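Local coordinates for probable E3 ubiquitin-protein ligase HERC1 (Homo sapiens, PDB 4QT6) that probably acts as an E3 ubiquitin-protein ligase, of which this SPRY domain is one part, a beta-sandwich module of a kind that commonly mediates protein-protein recognition, at residues Y27-T32 with E135-V140; W41-V46 with I104-D109; G58-P63 with S73-Y78. One frame throughout, in Å; residues are numbered along the deposited sequence. Where two conformers were deposited one is given.

Contact 1 of 3, residues Y27-T32 with E135-V140; sequences YGLAST and ELYPCV
Gly28 and Val140 bond to each other in both directions, joining strand 26-30 to strand 137-142 as antiparallel neighbours in one of the two sheets of the SPRY beta-sandwich. This is a worked example of how such a fold brings together residues more than a hundred positions apart. Gly28 N donates to Val140 O at 2.9 Å and Val140 N returns a bond to Gly28 O at 3.0 Å, both nearly straight. A third bond, Ala30 N to Pro138 O, is 2.9 Å long. The proline nitrogen carries no hydrogen, so this rung is a single bond, and its donor stands 21° out of the carbonyl plane. Weaker CA-H...O contacts fill in between, including Leu29 CA to Pro138 O and Cys139 CA to Gly28 O.

Apolar packing differs on the two faces. On the face that carries Leu29 and Cys139, a non-hydrogen-bonded pair, Leu29 CD1 lies 3.9 Å from Cys139 CB, while the other methyl, CD2, meets Tyr137 CB at 3.8 Å; the leucine and tyrosine side chains cross at about a right angle. On this face Ser60 of the next strand, 55-60, touches both Leu29 and Cys139. Nearer the sandwich interior, Ala30 CB packs on Pro138 CB, and Trp41 and Phe43 of the facing sheet pack against the proline.

The Tyr137 side chain starts out toward strand 26-30, with CG anti to the carbonyl carbon (chi1 -59°). Its CD2 meets Ala30 O at 3.4 Å and Thr32 C at 3.6 Å, both oblique to the ring; Thr32 also touches a bound formamide. Lys6 NZ bonds to Ser31 O, which comes close to the plane of the tyrosine ring at its edge, 3.8 Å from CE2.

Contact 2 of 3, residues W41-V46 with I104-D109; sequences WKFYIV and ITCVLD
Four backbone hydrogen bonds join strand 38-47 to strand 103-109 as antiparallel neighbours, two in the pair Trp41 with Cys106 and two in Phe43 with Ile104. The straightest is Cys106 N to Trp41 O, 2.8 Å with 175° at the hydrogen. Its return, Trp41 N to Cys106 O, is longer at 3.1 Å. Ile104 N and Phe43 N complete the ladder, each donating to the other residue's carbonyl.

Between these pairs, Lys42 and Thr105 lie side by side on one face of the sheet, Lys42 CE 3.4 Å from Thr105 OG1. The extended lysine chain carries NZ onward to a hydrogen bond with Met158 O.

Cys106 holds the middle of the face of Trp41 and Phe43. Its CB sits over the six-membered ring of Trp41, 3.5 Å from the centroid and only 15° off the normal, a CH-pi contact. SG stands beside the backbone N (chi1 -53°) and meets Phe43 CD2 at 3.7 Å, oblique to that ring as it is to the five-membered ring of the Trp41 indole. Leu108 CB touches the indole at its edge, near CZ3. One small thiol side chain thus bridges two aromatic rings, which is consistent with cohesion by dispersion, with a probably small sulfur-aromatic contribution.

Contact 3 of 3, residues G58-P63 with S73-Y78; sequences GVSRWP and SDMWLY. With ARF (formamide), chain C.
Gly58 faces Trp76 O with a backbone (phi 166°, psi -138°) at which a CB would be jammed against the preceding carbonyl oxygen; it would also run into Trp76 O. Without one, Gly58 CA approaches that oxygen to 3.2 Å in a CA-H...O contact. The setting is an antiparallel pair, strands 55-60 and 75-79, in the SPRY beta-sandwich. Val59 and Trp76 exchange backbone bonds, Trp76 N reaching Val59 O at 2.9 Å, and Arg61 N extends the ladder past the strand end to Asp74 O.

On one face Val59 CG2 packs on Trp76 CB. Arg61, extended from CG to NE, ends with Trp76 CH2 over one face of its guanidinium, 3.4 Å from NH1, the planes 40° apart. NH1 also lies 2.6 Å from Ser73 O, near the guanidinium plane, while NH2 forms a salt bridge with Asp132.

The reverse face pairs Ser60 with selenomethionine Met75. Ser60 OG, anti to the backbone N, touches CG of Met75 and donates to Arg61 O at 2.7 Å, on a lone pair. At the far end, where Phe117 stacks on Tyr78, Ser96 O bonds to Tyr78 OH and Ser96 N to the formamide, whose N donates to Tyr78 OH at 2.9 Å.

From the N terminus the chain enters contact 1 at 27-32, crosses to the other sheet for contact 2 at 41-46, and returns to the first sheet for contact 3 at 58-63. Contact 3 closes first, at 73-78, after a short loop; contact 2 closes next, at 104-109, and contact 1 last, at 135-140. The loops are therefore nested, contact 3 within 2 and 2 within 1, and none crosses another. Contacts 1 and 3 belong to one sheet, where strands 137-142 and 55-60 are neighbours, and contact 2 to the facing sheet. Trp41 and Phe43 span the interface, reaching Pro138 and Val140 of contact 1 and Gly58 and Val59 of contact 3.

Contact 1 of 3, residues Y27-T32 with E135-V140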
loop_
_atom_site.group_PDB
_atom_site.type_symbol
_atom_site.label_atom_id
_atom_site.label_comp_id
_atom_site.label_asym_id
_atom_site.label_seq_id
_atom_site.Cartn_x
_atom_site.Cartn_y
_atom_site.Cartn_z
ATOM N N TYR A 27 8.271 -1.052 -6.028
ATOM C CA TYR A 27 7.549 -0.400 -4.929
ATOM C C TYR A 27 7.820 1.091 -4.930
ATOM O O TYR A 27 8.766 1.583 -5.546
ATOM C CB TYR A 27 7.958 -0.984 -3.567
ATOM C CG TYR A 27 9.403 -0.735 -3.222
ATOM C CD1 TYR A 27 9.813 0.480 -2.702
ATOM C CD2 TYR A 27 10.365 -1.688 -3.476
ATOM C CE1 TYR A 27 11.142 0.738 -2.448
ATOM C CE2 TYR A 27 11.684 -1.458 -3.188
ATOM C CZ TYR A 27 12.076 -0.244 -2.695
ATOM O OH TYR A 27 13.399 0.000 -2.405
ATOM N N GLY A 28 6.983 1.794 -4.191
ATOM C CA GLY A 28 7.252 3.175 -3.856
ATOM C C GLY A 28 6.617 3.561 -2.531
ATOM O O GLY A 28 5.491 3.175 -2.238
ATOM N N LEU A 29 7.378 4.320 -1.760
ATOM C CA LEU A 29 6.948 4.883 -0.484
ATOM C C LEU A 29 6.648 6.367 -0.575
ATOM O O LEU A 29 7.242 7.097 -1.382
ATOM C CB LEU A 29 8.017 4.684 0.596
ATOM C CG LEU A 29 8.080 3.303 1.271
ATOM C CD1 LEU A 29 8.305 2.145 0.301
ATOM C CD2 LEU A 29 9.179 3.355 2.321
ATOM N N ALA A 30 5.777 6.808 0.323
ATOM C CA ALA A 30 5.470 8.217 0.465
ATOM C C ALA A 30 6.664 8.982 1.016
ATOM O O ALA A 30 7.573 8.418 1.643
ATOM C CB ALA A 30 4.267 8.409 1.353
ATOM N N SER A 31 6.621 10.298 0.855
ATOM C CA SER A 31 7.685 11.143 1.347
ATOM C C SER A 31 7.836 11.160 2.860
ATOM O O SER A 31 8.974 11.071 3.405
ATOM C CB SER A 31 7.453 12.573 0.833
ATOM O OG SER A 31 7.499 12.616 -0.576
ATOM N N THR A 32 6.709 11.246 3.554
ATOM C CA THR A 32 6.701 11.483 4.998
ATOM C C THR A 32 6.302 10.242 5.789
ATOM O O THR A 32 5.347 9.558 5.448
ATOM C CB THR A 32 5.653 12.565 5.366
ATOM O OG1 THR A 32 5.776 13.690 4.484
ATOM C CG2 THR A 32 5.829 13.033 6.816
ATOM N N GLU A 135 8.911 3.683 12.673
ATOM C CA GLU A 135 8.502 4.661 11.670
ATOM C C GLU A 135 8.007 3.925 10.435
ATOM O O GLU A 135 8.657 2.992 9.953
ATOM C CB GLU A 135 9.660 5.576 11.307
ATOM C CG GLU A 135 9.310 6.636 10.264
ATOM C CD GLU A 135 10.192 7.858 10.282
ATOM O OE1 GLU A 135 11.279 7.838 10.876
ATOM O OE2 GLU A 135 9.763 8.886 9.694
ATOM N N LEU A 136 6.865 4.352 9.916
ATOM C CA LEU A 136 6.242 3.680 8.773
ATOM C C LEU A 136 5.800 4.680 7.736
ATOM O O LEU A 136 5.405 5.811 8.059
ATOM C CB LEU A 136 5.063 2.791 9.184
ATOM C CG LEU A 136 5.484 1.512 9.916
ATOM C CD1 LEU A 136 4.275 0.804 10.523
ATOM C CD2 LEU A 136 6.216 0.587 8.955
ATOM N N TYR A 137 5.900 4.258 6.479
ATOM C CA TYR A 137 5.514 5.112 5.354
ATOM C C TYR A 137 4.409 4.436 4.585
ATOM O O TYR A 137 4.507 3.262 4.271
ATOM C CB TYR A 137 6.678 5.321 4.383
ATOM C CG TYR A 137 7.890 5.949 4.987
ATOM C CD1 TYR A 137 8.783 5.190 5.765
ATOM C CD2 TYR A 137 8.165 7.285 4.794
ATOM C CE1 TYR A 137 9.892 5.779 6.339
ATOM C CE2 TYR A 137 9.282 7.869 5.375
ATOM C CZ TYR A 137 10.138 7.100 6.126
ATOM O OH TYR A 137 11.249 7.713 6.680
ATOM N N PRO A 138 3.362 5.183 4.219
ATOM C CA PRO A 138 2.445 4.680 3.182
ATOM C C PRO A 138 3.199 4.163 1.962
ATOM O O PRO A 138 4.214 4.753 1.566
ATOM C CB PRO A 138 1.600 5.911 2.840
ATOM C CG PRO A 138 1.618 6.719 4.089
ATOM C CD PRO A 138 2.978 6.534 4.692
ATOM N N CYS A 139 2.756 3.044 1.403
ATOM C CA CYS A 139 3.439 2.430 0.254
ATOM C C CYS A 139 2.525 1.689 -0.667
ATOM O O CYS A 139 1.429 1.312 -0.313
ATOM C CB CYS A 139 4.530 1.464 0.700
ATOM S SG CYS A 139 3.948 -0.071 1.418
ATOM N N VAL A 140 3.047 1.465 -1.863
ATOM C CA VAL A 140 2.414 0.682 -2.906
ATOM C C VAL A 140 3.493 -0.246 -3.422
ATOM O O VAL A 140 4.655 0.158 -3.537
ATOM C CB VAL A 140 1.901 1.610 -4.027
ATOM C CG1 VAL A 140 1.384 0.815 -5.204
ATOM C CG2 VAL A 140 0.832 2.541 -3.479
#

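Contact 2 of 3, residues W41-V46 with I104-D109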
loop_
_atom_site.group_PDB
_atom_site.type_symbol
_atom_site.label_atom_id
_atom_site.label_comp_id
_atom_site.label_asym_id
_atom_site.label_seq_id
_atom_site.Cartn_x
_atom_site.Cartn_y
_atom_site.Cartn_z
ATOM N N TRP A 41 -5.295 8.032 5.586
ATOM C CA TRP A 41 -5.192 8.536 4.219
ATOM C C TRP A 41 -5.891 7.546 3.281
ATOM O O TRP A 41 -6.397 6.504 3.726
ATOM C CB TRP A 41 -3.729 8.761 3.804
ATOM C CG TRP A 41 -3.020 7.487 3.550
ATOM C CD1 TRP A 41 -2.757 6.936 2.336
ATOM C CD2 TRP A 41 -2.466 6.587 4.527
ATOM N NE1 TRP A 41 -2.103 5.761 2.487
ATOM C CE2 TRP A 41 -1.887 5.526 3.816
ATOM C CE3 TRP A 41 -2.384 6.597 5.928
ATOM C CZ2 TRP A 41 -1.257 4.448 4.439
ATOM C CZ3 TRP A 41 -1.772 5.521 6.563
ATOM C CH2 TRP A 41 -1.208 4.455 5.810
ATOM N N LYS A 42 -5.917 7.860 1.986
ATOM C CA LYS A 42 -6.491 6.959 1.008
ATOM C C LYS A 42 -5.553 6.698 -0.155
ATOM O O LYS A 42 -4.734 7.524 -0.501
ATOM C CB LYS A 42 -7.821 7.505 0.461
ATOM C CG LYS A 42 -8.894 7.655 1.509
ATOM C CD LYS A 42 -10.180 8.160 0.915
ATOM C CE LYS A 42 -11.274 8.202 1.958
ATOM N NZ LYS A 42 -12.443 8.971 1.461
ATOM N N PHE A 43 -5.647 5.490 -0.702
ATOM C CA PHE A 43 -5.107 5.202 -2.020
ATOM C C PHE A 43 -6.250 5.110 -2.997
ATOM O O PHE A 43 -7.304 4.568 -2.660
ATOM C CB PHE A 43 -4.337 3.893 -2.022
ATOM C CG PHE A 43 -3.010 3.961 -1.312
ATOM C CD1 PHE A 43 -1.999 4.768 -1.804
ATOM C CD2 PHE A 43 -2.751 3.172 -0.222
ATOM C CE1 PHE A 43 -0.768 4.821 -1.181
ATOM C CE2 PHE A 43 -1.504 3.207 0.398
ATOM C CZ PHE A 43 -0.521 4.005 -0.101
ATOM N N TYR A 44 -6.043 5.647 -4.203
ATOM C CA TYR A 44 -7.031 5.569 -5.268
ATOM C C TYR A 44 -6.372 4.838 -6.432
ATOM O O TYR A 44 -5.255 5.190 -6.858
ATOM C CB TYR A 44 -7.485 6.960 -5.677
ATOM C CG TYR A 44 -8.382 6.944 -6.873
ATOM C CD1 TYR A 44 -9.685 6.473 -6.771
ATOM C CD2 TYR A 44 -7.923 7.372 -8.110
ATOM C CE1 TYR A 44 -10.523 6.451 -7.879
ATOM C CE2 TYR A 44 -8.749 7.338 -9.223
ATOM C CZ TYR A 44 -10.046 6.876 -9.092
ATOM O OH TYR A 44 -10.897 6.859 -10.185
ATOM N N ILE A 45 -7.032 3.792 -6.917
ATOM C CA ILE A 45 -6.454 2.961 -7.973
ATOM C C ILE A 45 -6.750 3.582 -9.350
ATOM O O ILE A 45 -7.864 3.491 -9.895
ATOM C CB ILE A 45 -6.905 1.481 -7.910
ATOM C CG1 ILE A 45 -6.814 0.920 -6.475
ATOM C CG2 ILE A 45 -6.095 0.647 -8.878
ATOM C CD1 ILE A 45 -5.455 0.958 -5.836
ATOM N N VAL A 46 -5.739 4.249 -9.897
ATOM C CA VAL A 46 -5.915 5.010 -11.142
ATOM C C VAL A 46 -6.021 4.079 -12.352
ATOM O O VAL A 46 -6.861 4.285 -13.252
ATOM C CB VAL A 46 -4.774 6.030 -11.338
ATOM C CG1 VAL A 46 -4.835 6.650 -12.718
ATOM C CG2 VAL A 46 -4.844 7.147 -10.296
ATOM N N ILE A 104 -9.073 2.952 -1.196
ATOM C CA ILE A 104 -8.791 2.178 0.021
ATOM C C ILE A 104 -8.379 3.184 1.087
ATOM O O ILE A 104 -7.371 3.840 0.969
ATOM C CB ILE A 104 -7.696 1.098 -0.187
ATOM C CG1 ILE A 104 -8.122 0.082 -1.257
ATOM C CG2 ILE A 104 -7.342 0.418 1.139
ATOM C CD1 ILE A 104 -9.398 -0.666 -0.912
ATOM N N THR A 105 -9.183 3.293 2.131
ATOM C CA THR A 105 -8.812 4.061 3.307
ATOM C C THR A 105 -7.861 3.234 4.144
ATOM O O THR A 105 -8.120 2.051 4.409
ATOM C CB THR A 105 -10.049 4.403 4.155
ATOM O OG1 THR A 105 -10.995 5.143 3.357
ATOM C CG2 THR A 105 -9.672 5.195 5.389
ATOM N N CYS A 106 -6.775 3.858 4.587
ATOM C CA CYS A 106 -5.784 3.210 5.418
ATOM C C CYS A 106 -5.735 3.975 6.721
ATOM O O CYS A 106 -5.682 5.205 6.723
ATOM C CB CYS A 106 -4.406 3.257 4.749
ATOM S SG CYS A 106 -4.401 2.619 3.045
ATOM N N VAL A 107 -5.770 3.248 7.838
ATOM C CA VAL A 107 -5.625 3.832 9.148
ATOM C C VAL A 107 -4.428 3.203 9.835
ATOM O O VAL A 107 -4.435 1.996 10.089
ATOM C CB VAL A 107 -6.873 3.614 10.029
ATOM C CG1 VAL A 107 -6.700 4.340 11.348
ATOM C CG2 VAL A 107 -8.112 4.134 9.326
ATOM N N LEU A 108 -3.393 3.999 10.051
ATOM C CA LEU A 108 -2.188 3.566 10.721
ATOM C C LEU A 108 -2.199 4.148 12.121
ATOM O O LEU A 108 -2.001 5.356 12.317
ATOM C CB LEU A 108 -0.938 4.014 9.952
ATOM C CG LEU A 108 0.384 3.711 10.625
ATOM C CD1 LEU A 108 0.573 2.200 10.820
ATOM C CD2 LEU A 108 1.523 4.344 9.837
ATOM N N ASP A 109 -2.421 3.273 13.101
ATOM C CA ASP A 109 -2.550 3.680 14.503
ATOM C C ASP A 109 -1.303 3.220 15.249
ATOM O O ASP A 109 -1.184 2.054 15.635
ATOM C CB ASP A 109 -3.835 3.083 15.092
ATOM C CG ASP A 109 -4.159 3.631 16.476
ATOM O OD1 ASP A 109 -3.231 4.102 17.145
ATOM O OD2 ASP A 109 -5.343 3.592 16.862
#

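Contact 3 of 3, residues G58-P63 with S73-Y78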
loop_
_atom_site.group_PDB
_atom_site.type_symbol
_atom_site.label_atom_id
_atom_site.label_comp_id
_atom_site.label_asym_id
_atom_site.label_seq_id
_atom_site.Cartn_x
_atom_site.Cartn_y
_atom_site.Cartn_z
ATOM N N GLY A 58 -0.256 -0.462 1.337
ATOM C CA GLY A 58 -0.105 -0.618 2.769
ATOM C C GLY A 58 0.907 0.345 3.327
ATOM O O GLY A 58 0.898 1.529 2.973
ATOM N N VAL A 59 1.743 -0.152 4.234
ATOM C CA VAL A 59 2.822 0.638 4.827
ATOM C C VAL A 59 4.128 -0.158 4.833
ATOM O O VAL A 59 4.106 -1.395 4.773
ATOM C CB VAL A 59 2.475 1.101 6.262
ATOM C CG1 VAL A 59 1.343 2.116 6.225
ATOM C CG2 VAL A 59 2.124 -0.084 7.153
ATOM N N SER A 60 5.236 0.566 4.878
ATOM C CA SER A 60 6.577 -0.012 4.810
ATOM C C SER A 60 7.550 0.696 5.732
ATOM O O SER A 60 7.491 1.923 5.933
ATOM C CB SER A 60 7.127 0.083 3.394
ATOM O OG SER A 60 8.367 -0.599 3.275
ATOM N N ARG A 61 8.500 -0.097 6.226
ATOM C CA ARG A 61 9.742 0.419 6.774
ATOM C C ARG A 61 10.627 0.970 5.683
ATOM O O ARG A 61 10.478 0.619 4.501
ATOM C CB ARG A 61 10.515 -0.718 7.444
ATOM C CG ARG A 61 9.852 -1.255 8.675
ATOM C CD ARG A 61 10.699 -2.383 9.237
ATOM N NE ARG A 61 10.310 -2.667 10.615
ATOM C CZ ARG A 61 9.542 -3.671 11.019
ATOM N NH1 ARG A 61 9.042 -4.589 10.189
ATOM N NH2 ARG A 61 9.302 -3.777 12.309
ATOM N N TRP A 62 11.593 1.796 6.079
ATOM C CA TRP A 62 12.652 2.232 5.185
ATOM C C TRP A 62 13.984 2.112 5.929
ATOM O O TRP A 62 14.068 2.580 7.063
ATOM C CB TRP A 62 12.422 3.670 4.765
ATOM C CG TRP A 62 13.445 4.141 3.785
ATOM C CD1 TRP A 62 14.439 5.042 4.010
ATOM C CD2 TRP A 62 13.567 3.733 2.420
ATOM N NE1 TRP A 62 15.186 5.211 2.867
ATOM C CE2 TRP A 62 14.666 4.421 1.878
ATOM C CE3 TRP A 62 12.854 2.857 1.610
ATOM C CZ2 TRP A 62 15.067 4.255 0.561
ATOM C CZ3 TRP A 62 13.249 2.693 0.306
ATOM C CH2 TRP A 62 14.336 3.397 -0.208
ATOM N N PRO A 63 15.022 1.507 5.330
ATOM C CA PRO A 63 15.059 0.952 3.978
ATOM C C PRO A 63 14.278 -0.345 3.786
ATOM O O PRO A 63 13.895 -0.996 4.748
ATOM C CB PRO A 63 16.562 0.674 3.769
ATOM C CG PRO A 63 17.070 0.421 5.136
ATOM C CD PRO A 63 16.329 1.397 6.004
ATOM N N SER A 73 8.623 -8.878 5.756
ATOM C CA SER A 73 8.319 -8.306 7.072
ATOM C C SER A 73 8.658 -6.814 7.124
ATOM O O SER A 73 8.480 -6.177 8.164
ATOM C CB SER A 73 9.094 -9.074 8.156
ATOM O OG SER A 73 8.565 -10.398 8.269
ATOM N N ASP A 74 9.122 -6.253 6.001
ATOM C CA ASP A 74 9.360 -4.806 5.926
ATOM C C ASP A 74 8.069 -4.051 5.659
ATOM O O ASP A 74 7.973 -2.863 6.013
ATOM C CB ASP A 74 10.382 -4.469 4.842
ATOM C CG ASP A 74 11.791 -4.829 5.237
ATOM O OD1 ASP A 74 12.096 -4.853 6.458
ATOM O OD2 ASP A 74 12.591 -5.062 4.312
HETATM N N MSE A 75 7.106 -4.735 5.058
HETATM C CA MSE A 75 5.833 -4.140 4.631
HETATM C C MSE A 75 4.657 -4.869 5.228
HETATM O O MSE A 75 4.735 -6.052 5.605
HETATM C CB MSE A 75 5.704 -4.134 3.105
HETATM C CG MSE A 75 6.967 -3.589 2.447
HETATM SE SE MSE A 75 6.677 -3.502 0.488
HETATM C CE MSE A 75 7.979 -2.083 0.151
ATOM N N TRP A 76 3.557 -4.164 5.316
ATOM C CA TRP A 76 2.262 -4.704 5.696
ATOM C C TRP A 76 1.350 -4.393 4.521
ATOM O O TRP A 76 1.100 -3.213 4.209
ATOM C CB TRP A 76 1.729 -4.007 6.952
ATOM C CG TRP A 76 2.326 -4.423 8.273
ATOM C CD1 TRP A 76 1.733 -5.237 9.202
ATOM C CD2 TRP A 76 3.572 -4.014 8.844
ATOM N NE1 TRP A 76 2.543 -5.386 10.279
ATOM C CE2 TRP A 76 3.671 -4.636 10.115
ATOM C CE3 TRP A 76 4.635 -3.220 8.406
ATOM C CZ2 TRP A 76 4.776 -4.466 10.936
ATOM C CZ3 TRP A 76 5.731 -3.048 9.239
ATOM C CH2 TRP A 76 5.783 -3.659 10.498
ATOM N N LEU A 77 0.870 -5.421 3.831
ATOM C CA LEU A 77 0.296 -5.228 2.507
ATOM C C LEU A 77 -1.081 -5.828 2.354
ATOM O O LEU A 77 -1.416 -6.852 2.963
ATOM C CB LEU A 77 1.214 -5.810 1.444
ATOM C CG LEU A 77 2.581 -5.172 1.320
ATOM C CD1 LEU A 77 3.474 -5.987 0.390
ATOM C CD2 LEU A 77 2.466 -3.729 0.838
ATOM N N TYR A 78 -1.853 -5.210 1.471
ATOM C CA TYR A 78 -3.237 -5.557 1.172
ATOM C C TYR A 78 -3.334 -5.654 -0.356
ATOM O O TYR A 78 -3.047 -4.702 -1.102
ATOM C CB TYR A 78 -4.163 -4.492 1.807
ATOM C CG TYR A 78 -5.641 -4.511 1.534
ATOM C CD1 TYR A 78 -6.323 -5.703 1.331
ATOM C CD2 TYR A 78 -6.391 -3.328 1.597
ATOM C CE1 TYR A 78 -7.693 -5.698 1.091
ATOM C CE2 TYR A 78 -7.759 -3.321 1.376
ATOM C CZ TYR A 78 -8.408 -4.517 1.140
ATOM O OH TYR A 78 -9.777 -4.489 0.908
HETATM N N ARF C . -11.323 -3.618 3.199
HETATM C C ARF C . -12.439 -4.163 3.698
HETATM O O ARF C . -12.883 -5.191 3.202
#